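Local coordinates for glycosyl hydrolase family 2, TIM barrel domain protein (Parabacteroides merdae ATCC 43184, PDB 6DXU) that probably hydrolyses beta-glucuronides as a gut bacterial beta-glucuronidase of glycoside hydrolase family 2, at residues D[110-124]-D[162-176]. Numbering follows the deposited sequence.
Sequences LDFDGAGQKTDVYVY and VPLSIRCDNSRDLEM. With NA (sodium ion), chain O.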
ATOM      1  N   LEU D 110     -22.325  -1.601  18.225  1.00 16.18           N
ATOM      2  CA  LEU D 110     -21.431  -1.970  19.313  1.00 18.98           C
ATOM      3  C   LEU D 110     -20.794  -0.697  19.837  1.00 20.14           C
ATOM      4  O   LEU D 110     -20.143   0.027  19.082  1.00 19.78           O
ATOM      5  CB  LEU D 110     -20.347  -2.937  18.844  1.00 18.59           C
ATOM      6  CG  LEU D 110     -20.774  -4.312  18.339  1.00 19.94           C
ATOM      7  CD1 LEU D 110     -19.549  -5.043  17.738  1.00 20.69           C
ATOM      8  CD2 LEU D 110     -21.423  -5.122  19.442  1.00 22.67           C
ATOM      9  N   ASP D 111     -20.986  -0.421  21.122  1.00 19.81           N
ATOM     10  CA  ASP D 111     -20.553   0.832  21.727  1.00 19.47           C
ATOM     11  C   ASP D 111     -19.497   0.498  22.769  1.00 17.58           C
ATOM     12  O   ASP D 111     -19.811  -0.097  23.805  1.00 17.99           O
ATOM     13  CB  ASP D 111     -21.755   1.559  22.341  1.00 23.22           C
ATOM     14  CG  ASP D 111     -21.368   2.821  23.090  1.00 32.11           C
ATOM     15  OD1 ASP D 111     -20.335   3.430  22.749  1.00 36.41           O
ATOM     16  OD2 ASP D 111     -22.111   3.208  24.013  1.00 42.67           O
ATOM     17  N   PHE D 112     -18.250   0.879  22.496  1.00 18.36           N
ATOM     18  CA  PHE D 112     -17.112   0.572  23.366  1.00 17.43           C
ATOM     19  C   PHE D 112     -16.893   1.743  24.319  1.00 18.15           C
ATOM     20  O   PHE D 112     -16.492   2.826  23.885  1.00 19.13           O
ATOM     21  CB  PHE D 112     -15.844   0.340  22.538  1.00 18.33           C
ATOM     22  CG  PHE D 112     -15.870  -0.903  21.674  1.00 18.84           C
ATOM     23  CD1 PHE D 112     -16.523  -0.904  20.450  1.00 18.41           C
ATOM     24  CD2 PHE D 112     -15.209  -2.058  22.075  1.00 17.34           C
ATOM     25  CE1 PHE D 112     -16.539  -2.041  19.646  1.00 19.18           C
ATOM     26  CE2 PHE D 112     -15.216  -3.212  21.261  1.00 17.86           C
ATOM     27  CZ  PHE D 112     -15.885  -3.198  20.059  1.00 18.92           C
ATOM     28  N   ASP D 113     -17.112   1.523  25.627  1.00 21.63           N
ATOM     29  CA  ASP D 113     -16.713   2.530  26.609  1.00 18.83           C
ATOM     30  C   ASP D 113     -15.208   2.760  26.582  1.00 20.82           C
ATOM     31  O   ASP D 113     -14.740   3.857  26.911  1.00 19.25           O
ATOM     32  CB  ASP D 113     -17.134   2.117  28.027  1.00 17.33           C
ATOM     33  CG  ASP D 113     -18.604   2.355  28.313  1.00 24.11           C
ATOM     34  OD1 ASP D 113     -19.366   2.648  27.367  1.00 28.60           O
ATOM     35  OD2 ASP D 113     -18.996   2.221  29.501  1.00 25.35           O
ATOM     36  N   GLY D 114     -14.437   1.747  26.197  1.00 18.29           N
ATOM     37  CA  GLY D 114     -12.991   1.873  26.117  1.00 19.05           C
ATOM     38  C   GLY D 114     -12.318   0.512  26.073  1.00 20.43           C
ATOM     39  O   GLY D 114     -12.738  -0.405  26.786  1.00 18.11           O
ATOM     40  N   ALA D 115     -11.272   0.374  25.254  1.00 17.11           N
ATOM     41  CA  ALA D 115     -10.566  -0.891  25.066  1.00 18.29           C
ATOM     42  C   ALA D 115      -9.121  -0.589  24.705  1.00 21.12           C
ATOM     43  O   ALA D 115      -8.859   0.368  23.974  1.00 21.09           O
ATOM     44  CB  ALA D 115     -11.217  -1.726  23.960  1.00 20.07           C
ATOM     45  N   GLY D 116      -8.186  -1.387  25.216  1.00 20.17           N
ATOM     46  CA  GLY D 116      -6.757  -1.099  25.085  1.00 20.47           C
ATOM     47  C   GLY D 116      -6.021  -2.119  24.227  1.00 18.69           C
ATOM     48  O   GLY D 116      -6.215  -3.327  24.392  1.00 19.37           O
ATOM     49  N   GLN D 117      -5.166  -1.630  23.324  1.00 18.94           N
ATOM     50  CA  GLN D 117      -4.995  -0.226  22.947  1.00 16.53           C
ATOM     51  C   GLN D 117      -5.424  -0.032  21.481  1.00 17.84           C
ATOM     52  O   GLN D 117      -6.015   0.982  21.107  1.00 19.57           O
ATOM     53  CB  GLN D 117      -3.535   0.210  23.121  1.00 17.86           C
ATOM     54  CG  GLN D 117      -3.037   0.177  24.582  1.00 17.39           C
ATOM     55  CD  GLN D 117      -3.683   1.255  25.435  1.00 20.51           C
ATOM     56  OE1 GLN D 117      -3.849   2.391  24.992  1.00 21.20           O
ATOM     57  NE2 GLN D 117      -4.040   0.908  26.665  1.00 16.99           N
ATOM     58  N   LYS D 118      -5.081  -1.015  20.652  1.00 16.63           N
ATOM     59  CA  LYS D 118      -5.535  -1.101  19.273  1.00 18.44           C
ATOM     60  C   LYS D 118      -6.537  -2.242  19.192  1.00 20.74           C
ATOM     61  O   LYS D 118      -6.235  -3.363  19.618  1.00 21.80           O
ATOM     62  CB  LYS D 118      -4.366  -1.352  18.322  1.00 17.15           C
ATOM     63  CG  LYS D 118      -3.238  -0.311  18.405  1.00 18.01           C
ATOM     64  CD  LYS D 118      -2.276  -0.465  17.208  1.00 19.69           C
ATOM     65  CE  LYS D 118      -1.090   0.497  17.336  1.00 22.80           C
ATOM     66  NZ  LYS D 118      -0.031  -0.030  18.261  1.00 24.45           N
ATOM     67  N   THR D 119      -7.720  -1.964  18.661  1.00 17.99           N
ATOM     68  CA  THR D 119      -8.791  -2.949  18.649  1.00 18.80           C
ATOM     69  C   THR D 119      -9.288  -3.136  17.222  1.00 18.66           C
ATOM     70  O   THR D 119      -9.404  -2.169  16.469  1.00 18.91           O
ATOM     71  CB  THR D 119      -9.951  -2.510  19.582  1.00 17.60           C
ATOM     72  OG1 THR D 119      -9.445  -2.303  20.908  1.00 16.37           O
ATOM     73  CG2 THR D 119     -11.059  -3.561  19.622  1.00 16.02           C
ATOM     74  N   ASP D 120      -9.553  -4.388  16.847  1.00 17.81           N
ATOM     75  CA  ASP D 120     -10.149  -4.715  15.561  1.00 18.16           C
ATOM     76  C   ASP D 120     -11.338  -5.632  15.810  1.00 16.57           C
ATOM     77  O   ASP D 120     -11.254  -6.564  16.610  1.00 18.65           O
ATOM     78  CB  ASP D 120      -9.127  -5.366  14.609  1.00 18.24           C
ATOM     79  CG  ASP D 120      -8.074  -4.378  14.146  1.00 25.15           C
ATOM     80  OD1 ASP D 120      -8.352  -3.611  13.200  1.00 24.85           O
ATOM     81  OD2 ASP D 120      -6.997  -4.322  14.768  1.00 25.48           O
ATOM     82  N   VAL D 121     -12.439  -5.375  15.105  1.00 18.44           N
ATOM     83  CA  VAL D 121     -13.720  -6.004  15.386  1.00 17.18           C
ATOM     84  C   VAL D 121     -14.165  -6.770  14.157  1.00 17.22           C
ATOM     85  O   VAL D 121     -14.160  -6.218  13.053  1.00 16.95           O
ATOM     86  CB  VAL D 121     -14.767  -4.941  15.766  1.00 19.28           C
ATOM     87  CG1 VAL D 121     -16.096  -5.587  16.144  1.00 16.39           C
ATOM     88  CG2 VAL D 121     -14.224  -4.099  16.882  1.00 17.47           C
ATOM     89  N   TYR D 122     -14.617  -8.017  14.357  1.00 16.15           N
ATOM     90  CA  TYR D 122     -15.045  -8.875  13.257  1.00 17.58           C
ATOM     91  C   TYR D 122     -16.437  -9.429  13.515  1.00 18.77           C
ATOM     92  O   TYR D 122     -16.742  -9.889  14.621  1.00 18.29           O
ATOM     93  CB  TYR D 122     -14.095 -10.053  13.058  1.00 15.36           C
ATOM     94  CG  TYR D 122     -12.709  -9.642  12.692  1.00 18.44           C
ATOM     95  CD1 TYR D 122     -11.808  -9.269  13.672  1.00 18.38           C
ATOM     96  CD2 TYR D 122     -12.297  -9.611  11.349  1.00 20.51           C
ATOM     97  CE1 TYR D 122     -10.521  -8.885  13.337  1.00 21.53           C
ATOM     98  CE2 TYR D 122     -11.008  -9.236  11.011  1.00 23.82           C
ATOM     99  CZ  TYR D 122     -10.130  -8.869  12.020  1.00 24.30           C
ATOM    100  OH  TYR D 122      -8.844  -8.488  11.720  1.00 32.43           O
ATOM    101  N   VAL D 123     -17.268  -9.390  12.482  1.00 17.35           N
ATOM    102  CA  VAL D 123     -18.545 -10.095  12.446  1.00 16.15           C
ATOM    103  C   VAL D 123     -18.376 -11.246  11.463  1.00 20.07           C
ATOM    104  O   VAL D 123     -18.164 -11.014  10.266  1.00 19.39           O
ATOM    105  CB  VAL D 123     -19.689  -9.156  12.028  1.00 17.97           C
ATOM    106  CG1 VAL D 123     -20.956  -9.963  11.755  1.00 17.51           C
ATOM    107  CG2 VAL D 123     -19.919  -8.076  13.104  1.00 21.38           C
ATOM    108  N   TYR D 124     -18.454 -12.484  11.966  1.00 20.71           N
ATOM    109  CA  TYR D 124     -18.008 -13.656  11.213  1.00 18.11           C
ATOM    110  C   TYR D 124     -16.601 -13.372  10.683  1.00 17.98           C
ATOM    111  O   TYR D 124     -15.704 -13.071  11.477  1.00 16.66           O
ATOM    112  CB  TYR D 124     -19.003 -14.007  10.096  1.00 20.40           C
ATOM    113  CG  TYR D 124     -18.803 -15.381   9.488  1.00 20.51           C
ATOM    114  CD1 TYR D 124     -18.633 -16.514  10.285  1.00 20.38           C
ATOM    115  CD2 TYR D 124     -18.725 -15.533   8.109  1.00 24.35           C
ATOM    116  CE1 TYR D 124     -18.426 -17.777   9.704  1.00 25.34           C
ATOM    117  CE2 TYR D 124     -18.512 -16.772   7.525  1.00 25.87           C
ATOM    118  CZ  TYR D 124     -18.370 -17.887   8.320  1.00 25.00           C
ATOM    119  OH  TYR D 124     -18.160 -19.113   7.709  1.00 31.06           O
ATOM    120  N   VAL D 162     -24.740 -14.796  16.148  1.00 20.77           N
ATOM    121  CA  VAL D 162     -23.781 -14.138  15.267  1.00 21.35           C
ATOM    122  C   VAL D 162     -22.419 -14.152  15.952  1.00 22.98           C
ATOM    123  O   VAL D 162     -22.283 -13.623  17.058  1.00 18.97           O
ATOM    124  CB  VAL D 162     -24.200 -12.696  14.941  1.00 20.16           C
ATOM    125  CG1 VAL D 162     -23.142 -12.015  14.059  1.00 18.77           C
ATOM    126  CG2 VAL D 162     -25.587 -12.680  14.283  1.00 20.23           C
ATOM    127  N   PRO D 163     -21.381 -14.727  15.342  1.00 19.00           N
ATOM    128  CA  PRO D 163     -20.073 -14.739  16.000  1.00 17.51           C
ATOM    129  C   PRO D 163     -19.449 -13.356  15.923  1.00 17.57           C
ATOM    130  O   PRO D 163     -19.279 -12.784  14.842  1.00 22.77           O
ATOM    131  CB  PRO D 163     -19.268 -15.776  15.195  1.00 20.21           C
ATOM    132  CG  PRO D 163     -19.924 -15.815  13.867  1.00 21.33           C
ATOM    133  CD  PRO D 163     -21.366 -15.426  14.044  1.00 18.41           C
ATOM    134  N   LEU D 164     -19.073 -12.847  17.083  1.00 18.84           N
ATOM    135  CA  LEU D 164     -18.386 -11.579  17.235  1.00 17.41           C
ATOM    136  C   LEU D 164     -17.011 -11.912  17.782  1.00 17.84           C
ATOM    137  O   LEU D 164     -16.905 -12.571  18.821  1.00 16.55           O
ATOM    138  CB  LEU D 164     -19.155 -10.661  18.198  1.00 15.29           C
ATOM    139  CG  LEU D 164     -18.467  -9.359  18.603  1.00 17.56           C
ATOM    140  CD1 LEU D 164     -18.219  -8.483  17.394  1.00 19.54           C
ATOM    141  CD2 LEU D 164     -19.298  -8.600  19.659  1.00 19.56           C
ATOM    142  N   SER D 165     -15.966 -11.483  17.081  1.00 15.80           N
ATOM    143  CA  SER D 165     -14.599 -11.739  17.502  1.00 17.60           C
ATOM    144  C   SER D 165     -13.894 -10.398  17.533  1.00 18.11           C
ATOM    145  O   SER D 165     -14.024  -9.606  16.593  1.00 16.00           O
ATOM    146  CB  SER D 165     -13.875 -12.708  16.537  1.00 19.29           C
ATOM    147  OG  SER D 165     -14.687 -13.854  16.291  1.00 17.40           O
ATOM    148  N   ILE D 166     -13.154 -10.140  18.607  1.00 18.53           N
ATOM    149  CA  ILE D 166     -12.534  -8.840  18.823  1.00 14.65           C
ATOM    150  C   ILE D 166     -11.079  -9.085  19.184  1.00 17.75           C
ATOM    151  O   ILE D 166     -10.782  -9.880  20.079  1.00 17.24           O
ATOM    152  CB  ILE D 166     -13.244  -8.044  19.935  1.00 17.79           C
ATOM    153  CG1 ILE D 166     -14.698  -7.745  19.531  1.00 17.04           C
ATOM    154  CG2 ILE D 166     -12.470  -6.757  20.217  1.00 15.34           C
ATOM    155  CD1 ILE D 166     -15.607  -7.179  20.679  1.00 12.58           C
ATOM    156  N   ARG D 167     -10.179  -8.428  18.473  1.00 15.30           N
ATOM    157  CA  ARG D 167      -8.760  -8.484  18.771  1.00 17.02           C
ATOM    158  C   ARG D 167      -8.383  -7.189  19.472  1.00 17.27           C
ATOM    159  O   ARG D 167      -8.682  -6.106  18.965  1.00 17.78           O
ATOM    160  CB  ARG D 167      -7.953  -8.668  17.477  1.00 14.10           C
ATOM    161  CG  ARG D 167      -6.428  -8.775  17.663  1.00 17.02           C
ATOM    162  CD  ARG D 167      -5.760  -8.731  16.264  1.00 17.57           C
ATOM    163  NE  ARG D 167      -4.339  -9.086  16.258  1.00 19.53           N
ATOM    164  CZ  ARG D 167      -3.339  -8.212  16.374  1.00 22.96           C
ATOM    165  NH1 ARG D 167      -3.593  -6.924  16.561  1.00 19.25           N
ATOM    166  NH2 ARG D 167      -2.076  -8.628  16.302  1.00 18.74           N
ATOM    167  N   CYS D 168      -7.762  -7.297  20.646  1.00 17.62           N
ATOM    168  CA  CYS D 168      -7.206  -6.141  21.333  1.00 15.13           C
ATOM    169  C   CYS D 168      -5.699  -6.310  21.416  1.00 18.70           C
ATOM    170  O   CYS D 168      -5.196  -7.425  21.554  1.00 20.68           O
ATOM    171  CB  CYS D 168      -7.784  -5.955  22.762  1.00 16.59           C
ATOM    172  SG  CYS D 168      -9.517  -5.491  22.788  1.00 19.30           S
ATOM    173  N   ASP D 169      -4.977  -5.196  21.349  1.00 18.20           N
ATOM    174  CA  ASP D 169      -3.527  -5.258  21.232  1.00 20.08           C
ATOM    175  C   ASP D 169      -2.937  -4.115  22.042  1.00 16.73           C
ATOM    176  O   ASP D 169      -3.182  -2.944  21.737  1.00 18.21           O
ATOM    177  CB  ASP D 169      -3.131  -5.178  19.741  1.00 17.68           C
ATOM    178  CG  ASP D 169      -1.646  -5.426  19.487  1.00 26.25           C
ATOM    179  OD1 ASP D 169      -0.874  -5.599  20.436  1.00 28.56           O
ATOM    180  OD2 ASP D 169      -1.248  -5.457  18.297  1.00 34.88           O
ATOM    181  N   ASN D 170      -2.188  -4.440  23.084  1.00 17.13           N
ATOM    182  CA  ASN D 170      -1.432  -3.425  23.806  1.00 16.92           C
ATOM    183  C   ASN D 170       0.065  -3.635  23.631  1.00 17.16           C
ATOM    184  O   ASN D 170       0.839  -3.373  24.549  1.00 18.63           O
ATOM    185  CB  ASN D 170      -1.827  -3.374  25.291  1.00 17.73           C
ATOM    186  CG  ASN D 170      -1.383  -4.606  26.077  1.00 17.74           C
ATOM    187  OD1 ASN D 170      -1.346  -5.716  25.546  1.00 18.39           O
ATOM    188  ND2 ASN D 170      -1.072  -4.415  27.363  1.00 17.76           N
ATOM    189  N   SER D 171       0.486  -4.110  22.452  1.00 17.84           N
ATOM    190  CA  SER D 171       1.906  -4.164  22.144  1.00 17.40           C
ATOM    191  C   SER D 171       2.531  -2.804  22.403  1.00 15.96           C
ATOM    192  O   SER D 171       1.900  -1.761  22.186  1.00 16.86           O
ATOM    193  CB  SER D 171       2.143  -4.556  20.670  1.00 18.62           C
ATOM    194  OG  SER D 171       1.631  -5.848  20.383  1.00 20.28           O
ATOM    195  N   ARG D 172       3.770  -2.821  22.884  1.00 15.96           N
ATOM    196  CA  ARG D 172       4.551  -1.598  22.971  1.00 17.61           C
ATOM    197  C   ARG D 172       4.639  -0.958  21.590  1.00 18.90           C
ATOM    198  O   ARG D 172       4.762  -1.653  20.578  1.00 15.87           O
ATOM    199  CB  ARG D 172       5.957  -1.911  23.495  1.00 20.15           C
ATOM    200  CG  ARG D 172       5.975  -2.498  24.880  1.00 17.88           C
ATOM    201  CD  ARG D 172       7.369  -2.941  25.256  1.00 19.34           C
ATOM    202  NE  ARG D 172       8.235  -1.820  25.631  1.00 20.21           N
ATOM    203  CZ  ARG D 172       8.305  -1.296  26.850  1.00 18.00           C
ATOM    204  NH1 ARG D 172       7.538  -1.766  27.835  1.00 17.90           N
ATOM    205  NH2 ARG D 172       9.165  -0.313  27.091  1.00 17.86           N
ATOM    206  N   ASP D 173       4.562   0.371  21.543  1.00 19.50           N
ATOM    207  CA  ASP D 173       4.596   1.068  20.257  1.00 17.82           C
ATOM    208  C   ASP D 173       5.072   2.491  20.518  1.00 18.68           C
ATOM    209  O   ASP D 173       4.343   3.281  21.120  1.00 18.23           O
ATOM    210  CB  ASP D 173       3.213   1.044  19.617  1.00 19.11           C
ATOM    211  CG  ASP D 173       3.179   1.673  18.235  1.00 24.22           C
ATOM    212  OD1 ASP D 173       4.183   2.288  17.799  1.00 20.22           O
ATOM    213  OD2 ASP D 173       2.108   1.551  17.598  1.00 19.91           O
ATOM    214  N   LEU D 174       6.287   2.810  20.073  1.00 18.59           N
ATOM    215  CA  LEU D 174       6.820   4.150  20.291  1.00 19.83           C
ATOM    216  C   LEU D 174       6.022   5.219  19.550  1.00 19.05           C
ATOM    217  O   LEU D 174       6.076   6.394  19.936  1.00 17.94           O
ATOM    218  CB  LEU D 174       8.291   4.194  19.849  1.00 17.35           C
ATOM    219  CG  LEU D 174       9.193   3.320  20.738  1.00 18.32           C
ATOM    220  CD1 LEU D 174      10.573   3.137  20.087  1.00 18.20           C
ATOM    221  CD2 LEU D 174       9.309   3.917  22.147  1.00 17.18           C
ATOM    222  N   GLU D 175       5.293   4.836  18.501  1.00 15.61           N
ATOM    223  CA  GLU D 175       4.522   5.777  17.692  1.00 18.15           C
ATOM    224  C   GLU D 175       3.070   5.857  18.124  1.00 19.71           C
ATOM    225  O   GLU D 175       2.224   6.310  17.346  1.00 20.62           O
ATOM    226  CB  GLU D 175       4.603   5.421  16.201  1.00 18.07           C
ATOM    227  CG  GLU D 175       6.019   5.497  15.590  1.00 22.05           C
ATOM    228  CD  GLU D 175       6.553   6.931  15.552  1.00 27.72           C
ATOM    229  OE1 GLU D 175       5.746   7.897  15.645  1.00 23.63           O
ATOM    230  OE2 GLU D 175       7.791   7.095  15.472  1.00 26.07           O
ATOM    231  N   MET D 176       2.770   5.428  19.349  1.00 18.94           N
ATOM    232  CA  MET D 176       1.431   5.475  19.910  1.00 19.14           C
ATOM    233  C   MET D 176       1.521   6.054  21.316  1.00 20.01           C
ATOM    234  O   MET D 176       2.457   5.727  22.057  1.00 18.17           O
ATOM    235  CB  MET D 176       0.812   4.060  19.948  1.00 20.90           C
ATOM    236  CG  MET D 176      -0.607   3.989  20.522  1.00 17.30           C
ATOM    237  SD  MET D 176      -1.137   2.264  20.774  1.00 20.78           S
ATOM    238  CE  MET D 176      -0.220   1.834  22.270  1.00 21.01           C
TER
HETATM  239 NA    NA O 904       3.678   4.002  23.269  1.00 21.18          NA
HETATM  240  O   HOH W   1      -5.942  -5.318  17.091  1.00 18.26           O
HETATM  241  O   HOH W   2      -0.617  -1.394  20.912  1.00 22.56           O
HETATM  242  O   HOH W   3       0.146  -2.949  17.775  1.00 30.34           O
HETATM  243  O   HOH W   4     -16.125 -13.087  14.191  1.00 19.62           O
HETATM  244  O   HOH W   5       3.336   1.744  23.899  1.00 19.78           O
HETATM  245  O   HOH W   6       5.996   4.085  24.026  1.00 17.62           O
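The Y122 ring offers its edge, in plane, to S165 O, while the F112 ring is met at its edge by I166 CD1, 4.0 Å from CE2. At the strand end, P163 CG lies near the plane of the Y124 ring, at its CD1 edge. The R167 guanidinium takes water 1 in plane at its edge; NH1 reaches D169 OD2 (3.3 Å) from above the carboxylate plane, and NH2 pairs with D43. Strands 118-123 and 162-169 run antiparallel. Y122 N donates to S165 O (2.8 Å), whereas D169 O takes two donors: K118 N, tilted somewhat from the carbonyl plane, and Q117 N, which follows a cis peptide bond, from above it. On the face of T119, V121 and V123, L164 CD1 meets L110 CD1 tip to tip at 3.7 Å. The K118 chain, extended until its bend at chi4 (81°), brings NZ to the anti lone pair of D173 OD2, a 2.7 Å salt bridge beside M176 SD (3.6 Å). D169 OD1 accepts S171 N in an Asx turn and also S171 OG; an alanine here would probably free the S171 turn to shift and leave R167 NH1 and water 3 without their carboxylate. D173 O and M176 O, 2.4 Å each, bind sodium with P178 O, two waters completing the site. The pair belongs to the sheet of the sugar-binding domain, strand 162-169 lying between 90-97 and 118-123; strand 107-112 of the second sheet packs against one face, and helices 48-51 and 143-150 close the Y124-P163 end.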